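Local structure of substrate binding periplasmic protein (Ralstonia solanacearum, 3LOP) at residues Arg30-Phe33 with Asp34-Asn37; Leu296-Ala299 with Ile300-Gly304. The protein probably captures leucine or a related amino acid in the periplasm for uptake, holding leucine in the pocket of a two-lobed periplasmic binding protein. All blocks are in the same frame, centred on the assembly; numbering follows the deposited sequence.

Contact 1: Arg30-Phe33 with Asp34-Asn37. With EDO (1,2-ethanediol), chain C.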
ATOM      1  N   ARG A  30     -13.653   4.067   4.349  1.00  3.87           N
ATOM      2  CA  ARG A  30     -14.978   4.206   4.936  1.00  4.72           C
ATOM      3  C   ARG A  30     -15.025   5.487   5.763  1.00  3.99           C
ATOM      4  O   ARG A  30     -16.015   6.220   5.735  1.00  5.63           O
ATOM      5  CB  ARG A  30     -15.295   2.994   5.817  1.00  6.68           C
ATOM      6  CG  ARG A  30     -16.689   3.021   6.432  1.00 11.12           C
ATOM      7  CD  ARG A  30     -16.972   1.736   7.194  1.00 16.20           C
ATOM      8  NE  ARG A  30     -18.321   1.705   7.754  1.00 23.84           N
ATOM      9  CZ  ARG A  30     -18.731   2.453   8.775  1.00 25.88           C
ATOM     10  NH1 ARG A  30     -17.893   3.300   9.359  1.00 29.32           N
ATOM     11  NH2 ARG A  30     -19.978   2.351   9.216  1.00 27.53           N
ATOM     12  N   LEU A  31     -13.949   5.758   6.493  1.00  3.00           N
ATOM     13  CA  LEU A  31     -13.895   6.962   7.308  1.00  3.46           C
ATOM     14  C   LEU A  31     -14.016   8.197   6.427  1.00  3.43           C
ATOM     15  O   LEU A  31     -14.793   9.110   6.723  1.00  3.53           O
ATOM     16  CB  LEU A  31     -12.584   7.029   8.097  1.00  3.13           C
ATOM     17  CG  LEU A  31     -12.380   8.324   8.896  1.00  4.74           C
ATOM     18  CD1 LEU A  31     -13.471   8.473   9.944  1.00  4.93           C
ATOM     19  CD2 LEU A  31     -11.007   8.307   9.554  1.00  5.03           C
ATOM     20  N   TYR A  32     -13.251   8.237   5.339  1.00  2.53           N
ATOM     21  CA  TYR A  32     -13.324   9.402   4.476  1.00  2.70           C
ATOM     22  C   TYR A  32     -14.719   9.602   3.896  1.00  3.37           C
ATOM     23  O   TYR A  32     -15.243  10.715   3.898  1.00  3.32           O
ATOM     24  CB  TYR A  32     -12.320   9.333   3.324  1.00  2.94           C
ATOM     25  CG  TYR A  32     -12.361  10.617   2.535  1.00  4.18           C
ATOM     26  CD1 TYR A  32     -11.810  11.788   3.062  1.00  5.16           C
ATOM     27  CD2 TYR A  32     -13.085  10.705   1.347  1.00  4.51           C
ATOM     28  CE1 TYR A  32     -11.992  13.015   2.435  1.00  4.18           C
ATOM     29  CE2 TYR A  32     -13.274  11.928   0.711  1.00  6.33           C
ATOM     30  CZ  TYR A  32     -12.729  13.077   1.265  1.00  5.94           C
ATOM     31  OH  TYR A  32     -12.958  14.296   0.668  1.00  7.30           O
ATOM     32  N   PHE A  33     -15.328   8.533   3.397  1.00  3.57           N
ATOM     33  CA  PHE A  33     -16.655   8.672   2.819  1.00  3.40           C
ATOM     34  C   PHE A  33     -17.717   9.029   3.855  1.00  4.32           C
ATOM     35  O   PHE A  33     -18.624   9.802   3.561  1.00  4.42           O
ATOM     36  CB  PHE A  33     -17.035   7.410   2.038  1.00  3.70           C
ATOM     37  CG  PHE A  33     -16.248   7.234   0.764  1.00  5.38           C
ATOM     38  CD1 PHE A  33     -16.067   8.305  -0.107  1.00  7.13           C
ATOM     39  CD2 PHE A  33     -15.688   6.005   0.435  1.00  5.16           C
ATOM     40  CE1 PHE A  33     -15.338   8.155  -1.286  1.00  7.58           C
ATOM     41  CE2 PHE A  33     -14.957   5.847  -0.744  1.00  5.37           C
ATOM     42  CZ  PHE A  33     -14.783   6.922  -1.601  1.00  5.35           C
ATOM     43  N   ASP A  34     -17.613   8.487   5.066  1.00  4.38           N
ATOM     44  CA  ASP A  34     -18.582   8.833   6.106  1.00  4.73           C
ATOM     45  C   ASP A  34     -18.431  10.319   6.427  1.00  4.40           C
ATOM     46  O   ASP A  34     -19.411  11.025   6.628  1.00  5.23           O
ATOM     47  CB  ASP A  34     -18.350   8.018   7.386  1.00  6.77           C
ATOM     48  CG  ASP A  34     -18.826   6.582   7.265  1.00  7.98           C
ATOM     49  OD1 ASP A  34     -19.669   6.300   6.388  1.00 10.04           O
ATOM     50  OD2 ASP A  34     -18.370   5.735   8.067  1.00  9.18           O
ATOM     51  N   TRP A  35     -17.183  10.776   6.471  1.00  4.06           N
ATOM     52  CA  TRP A  35     -16.843  12.174   6.747  1.00  3.27           C
ATOM     53  C   TRP A  35     -17.401  13.061   5.633  1.00  3.95           C
ATOM     54  O   TRP A  35     -18.028  14.095   5.895  1.00  4.12           O
ATOM     55  CB  TRP A  35     -15.317  12.269   6.848  1.00  3.80           C
ATOM     56  CG  TRP A  35     -14.669  13.630   6.783  1.00  4.60           C
ATOM     57  CD1 TRP A  35     -13.710  14.017   5.891  1.00  5.69           C
ATOM     58  CD2 TRP A  35     -14.790  14.709   7.727  1.00  5.37           C
ATOM     59  NE1 TRP A  35     -13.216  15.253   6.220  1.00  5.11           N
ATOM     60  CE2 TRP A  35     -13.861  15.705   7.343  1.00  4.62           C
ATOM     61  CE3 TRP A  35     -15.587  14.932   8.859  1.00  4.61           C
ATOM     62  CZ2 TRP A  35     -13.703  16.902   8.048  1.00  5.58           C
ATOM     63  CZ3 TRP A  35     -15.428  16.128   9.563  1.00  4.96           C
ATOM     64  CH2 TRP A  35     -14.493  17.095   9.152  1.00  4.57           C
ATOM     65  N   LEU A  36     -17.193  12.640   4.389  1.00  3.20           N
ATOM     66  CA  LEU A  36     -17.687  13.381   3.236  1.00  4.89           C
ATOM     67  C   LEU A  36     -19.211  13.473   3.304  1.00  4.90           C
ATOM     68  O   LEU A  36     -19.794  14.531   3.053  1.00  5.45           O
ATOM     69  CB  LEU A  36     -17.264  12.676   1.945  1.00  6.43           C
ATOM     70  CG  LEU A  36     -17.695  13.312   0.623  1.00  8.54           C
ATOM     71  CD1 LEU A  36     -17.064  14.688   0.483  1.00  9.89           C
ATOM     72  CD2 LEU A  36     -17.277  12.410  -0.529  1.00 11.52           C
ATOM     73  N   ASN A  37     -19.855  12.359   3.639  1.00  4.47           N
ATOM     74  CA  ASN A  37     -21.300  12.357   3.752  1.00  5.06           C
ATOM     75  C   ASN A  37     -21.752  13.271   4.896  1.00  5.97           C
ATOM     76  O   ASN A  37     -22.716  13.982   4.778  1.00  6.59           O
ATOM     77  CB  ASN A  37     -21.850  10.932   3.940  1.00  5.96           C
ATOM     78  CG  ASN A  37     -21.797  10.101   2.659  1.00  6.23           C
ATOM     79  OD1 ASN A  37     -21.827  10.640   1.549  1.00  6.32           O
ATOM     80  ND2 ASN A  37     -21.737   8.779   2.813  1.00  7.12           N
TER
HETATM   81  C1  EDO C 401     -19.705   5.423   3.205  1.00 12.55           C
HETATM   82  O1  EDO C 401     -18.752   4.654   3.944  1.00 11.87           O
HETATM   83  C2  EDO C 401     -21.092   4.818   3.378  1.00 11.95           C
HETATM   84  O2  EDO C 401     -21.142   3.557   2.715  1.00 10.28           O
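Arg30 and Asp34, one helical turn apart, meet through a salt bridge that rests on charge rather than on a directed N-H. The arginine runs out extended, with CG opposite the backbone N (chi1 -178°), and then turns its guanidinium so that Asp34 OD2 lies over one face, 2.8 Å from Arg30 NH1. The two flat groups stand nearly perpendicular, at 87°. The other carboxylate oxygen, Asp34 OD1, accepts a hydrogen bond of 3.1 Å from O1 of a 1,2-ethanediol, probably a crystallisation additive, which also bonds to the backbone N of Leu49. Leu31 contributes its backbone: Trp35 N donates to Leu31 O at 2.9 Å, one of four i-to-i+4 bonds that continue without a break through Asn37. Tyr32 bridges two neighbours further along. Its CE1 lies 4.0 Å from Trp35 CD1, near the plane of the indole, and the phenol and the five-membered ring are oblique to each other at 70°. At the opposite ortho carbon, Tyr32 CE2 is 4.2 Å from Leu36 CD2, both neighbours lying obliquely on the same side of the phenol plane. Phe33 offers its ring edge to the same methyl, Phe33 CD1 to Leu36 CD2 being 4.3 Å, so this branch of Leu36 touches both aromatic residues. Phe33 CB also packs against the diol, 3.5 Å from its C1. The whole turn belongs to helix 19-38 of the beta-alpha-beta unit formed with strands 6-12 and 47-53. Phe33 and Leu36 pack on Ile47 of strand 47-53, where Asn37 ND2 bonds to the Ile47 carbonyl; Tyr32 meets Phe290 edge-to-face on helix 284-303, while Trp35 lies on helix 263-275 with its NE1 bonded to Glu267.

Contact 2: Leu296-Ala299 with Ile300-Gly304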
ATOM      1  N   LEU A 296     -10.495   9.726  -5.295  1.00  2.55           N
ATOM      2  CA  LEU A 296     -11.638   9.256  -6.065  1.00  2.16           C
ATOM      3  C   LEU A 296     -12.810  10.223  -5.915  1.00  4.21           C
ATOM      4  O   LEU A 296     -13.498  10.527  -6.885  1.00  3.16           O
ATOM      5  CB  LEU A 296     -12.051   7.854  -5.600  1.00  3.86           C
ATOM      6  CG  LEU A 296     -13.321   7.267  -6.226  1.00  3.02           C
ATOM      7  CD1 LEU A 296     -13.211   7.242  -7.751  1.00  4.49           C
ATOM      8  CD2 LEU A 296     -13.533   5.860  -5.682  1.00  4.49           C
ATOM      9  N   ALA A 297     -13.028  10.714  -4.699  1.00  4.17           N
ATOM     10  CA  ALA A 297     -14.121  11.644  -4.446  1.00  4.54           C
ATOM     11  C   ALA A 297     -13.997  12.910  -5.293  1.00  5.07           C
ATOM     12  O   ALA A 297     -14.998  13.422  -5.790  1.00  3.85           O
ATOM     13  CB  ALA A 297     -14.171  12.007  -2.963  1.00  4.86           C
ATOM     14  N   GLU A 298     -12.776  13.412  -5.455  1.00  5.36           N
ATOM     15  CA  GLU A 298     -12.551  14.611  -6.256  1.00  5.71           C
ATOM     16  C   GLU A 298     -12.910  14.329  -7.712  1.00  5.94           C
ATOM     17  O   GLU A 298     -13.495  15.170  -8.393  1.00  5.74           O
ATOM     18  CB  GLU A 298     -11.089  15.053  -6.144  1.00  6.77           C
ATOM     19  CG  GLU A 298     -10.683  16.221  -7.046  1.00  7.60           C
ATOM     20  CD  GLU A 298     -11.482  17.497  -6.806  1.00  9.93           C
ATOM     21  OE1 GLU A 298     -12.117  17.638  -5.740  1.00 10.45           O
ATOM     22  OE2 GLU A 298     -11.458  18.373  -7.694  1.00 11.12           O
ATOM     23  N   ALA A 299     -12.559  13.139  -8.192  1.00  5.85           N
ATOM     24  CA  ALA A 299     -12.875  12.773  -9.564  1.00  4.51           C
ATOM     25  C   ALA A 299     -14.388  12.676  -9.726  1.00  4.88           C
ATOM     26  O   ALA A 299     -14.942  13.129 -10.723  1.00  4.70           O
ATOM     27  CB  ALA A 299     -12.218  11.446  -9.924  1.00  4.94           C
ATOM     28  N   ILE A 300     -15.060  12.087  -8.739  1.00  4.17           N
ATOM     29  CA  ILE A 300     -16.509  11.957  -8.805  1.00  5.17           C
ATOM     30  C   ILE A 300     -17.150  13.343  -8.816  1.00  4.94           C
ATOM     31  O   ILE A 300     -18.109  13.589  -9.547  1.00  4.93           O
ATOM     32  CB  ILE A 300     -17.048  11.135  -7.614  1.00  4.75           C
ATOM     33  CG1 ILE A 300     -16.518   9.699  -7.706  1.00  5.06           C
ATOM     34  CG2 ILE A 300     -18.574  11.135  -7.626  1.00  6.81           C
ATOM     35  CD1 ILE A 300     -16.911   8.808  -6.543  1.00  5.79           C
ATOM     36  N   ARG A 301     -16.605  14.249  -8.013  1.00  4.79           N
ATOM     37  CA  ARG A 301     -17.120  15.612  -7.940  1.00  6.17           C
ATOM     38  C   ARG A 301     -17.011  16.293  -9.302  1.00  7.21           C
ATOM     39  O   ARG A 301     -17.953  16.941  -9.758  1.00  9.05           O
ATOM     40  CB  ARG A 301     -16.336  16.419  -6.902  1.00  6.29           C
ATOM     41  CG  ARG A 301     -16.914  17.806  -6.644  1.00  8.24           C
ATOM     42  CD  ARG A 301     -16.025  18.619  -5.715  1.00 11.84           C
ATOM     43  NE  ARG A 301     -14.786  19.030  -6.369  1.00 15.56           N
ATOM     44  CZ  ARG A 301     -14.724  19.906  -7.369  1.00 17.67           C
ATOM     45  NH1 ARG A 301     -15.833  20.468  -7.831  1.00 19.35           N
ATOM     46  NH2 ARG A 301     -13.553  20.216  -7.910  1.00 17.89           N
ATOM     47  N   ARG A 302     -15.859  16.139  -9.948  1.00  7.49           N
ATOM     48  CA  ARG A 302     -15.631  16.742 -11.255  1.00  6.82           C
ATOM     49  C   ARG A 302     -16.479  16.110 -12.353  1.00  8.91           C
ATOM     50  O   ARG A 302     -16.751  16.744 -13.376  1.00  9.79           O
ATOM     51  CB  ARG A 302     -14.151  16.633 -11.634  1.00  6.68           C
ATOM     52  CG  ARG A 302     -13.214  17.387 -10.707  1.00  6.28           C
ATOM     53  CD  ARG A 302     -11.789  17.315 -11.225  1.00  9.00           C
ATOM     54  NE  ARG A 302     -10.846  18.002 -10.350  1.00 10.08           N
ATOM     55  CZ  ARG A 302      -9.612  18.348 -10.708  1.00 10.40           C
ATOM     56  NH1 ARG A 302      -9.169  18.072 -11.929  1.00 10.34           N
ATOM     57  NH2 ARG A 302      -8.821  18.972  -9.846  1.00 13.02           N
ATOM     58  N   ALA A 303     -16.898  14.867 -12.141  1.00  8.51           N
ATOM     59  CA  ALA A 303     -17.704  14.154 -13.127  1.00  9.22           C
ATOM     60  C   ALA A 303     -19.116  14.714 -13.260  1.00 10.63           C
ATOM     61  O   ALA A 303     -19.813  14.420 -14.232  1.00 11.92           O
ATOM     62  CB  ALA A 303     -17.757  12.673 -12.781  1.00  8.81           C
ATOM     63  N   GLY A 304     -19.542  15.505 -12.280  1.00 12.39           N
ATOM     64  CA  GLY A 304     -20.867  16.100 -12.342  1.00 13.95           C
ATOM     65  C   GLY A 304     -21.972  15.262 -11.728  1.00 15.01           C
ATOM     66  O   GLY A 304     -21.730  14.145 -11.278  1.00 14.70           O
TER
HETATM   67  O   HOH W   1      -9.666  20.776  -7.756  1.00 26.32           O
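Glu298 takes both Arg301 and Arg302 in a salt-bridge network on one flank of the last turns of helix 284-303. Arg301 grips the carboxylate side-on with two nitrogens: NE donates to Glu298 OE1 at 3.1 Å, a straight bond arriving from above the carboxylate plane, and NH2 reaches Glu298 OE2 at 2.8 Å on the syn side, though tilted from both planes. The arginine achieves this by bending at chi3 (71°), which swings the guanidinium alongside the glutamate. Arg302 stays extended and comes in across it, its NE donating to the anti side of Glu298 OE2 at 2.8 Å with its guanidinium 87° from the carboxylate. OE2 thus serves two arginine donors, and a water 3.0 Å from Glu298 OE2 donates to it while accepting from Arg302 NH2. Two positive groups so close would be expected to keep the buried carboxylate ionised. Apolar contact lies elsewhere on the helix, where Leu296 CG approaches Ile300 CD1 to 3.9 Å; both residues pack onto strands 6-12 and 74-78. Backbone bonds repeat from i to i+4, beginning with Ile300 N to Leu296 O at 2.9 Å. The last, Ala303 N to Ala299 O at 3.0 Å, is more bent (132°), and Gly304 then leaves the helix with positive phi. Glutamate paired with arginines three and four positions later is the classic i to i+3 and i+4 arrangement of helix salt bridges, placed here near the C-terminal end of a helix that packs on helix 309-317 and on a parallel sheet of the periplasmic binding protein fold.

How the contacts relate
From the N terminus, contact 1 comes early, on helix 19-38 between strands 6-12 and 47-53, and contact 2 some 260 residues later, near the end of helix 284-303. Each lies within one helix and closes no loop beyond a helical turn, so the two follow in series and neither nests within nor crosses the other. Despite the gap in sequence their centres are about 14 Å apart, and they touch directly: Ala297 CB lies 3.8 Å from Tyr32 CE2 and 4.0 Å from Leu36 CD2. Late and early helices therefore pack together beside the five-stranded parallel sheet, joining distant parts of the chain in one lobe.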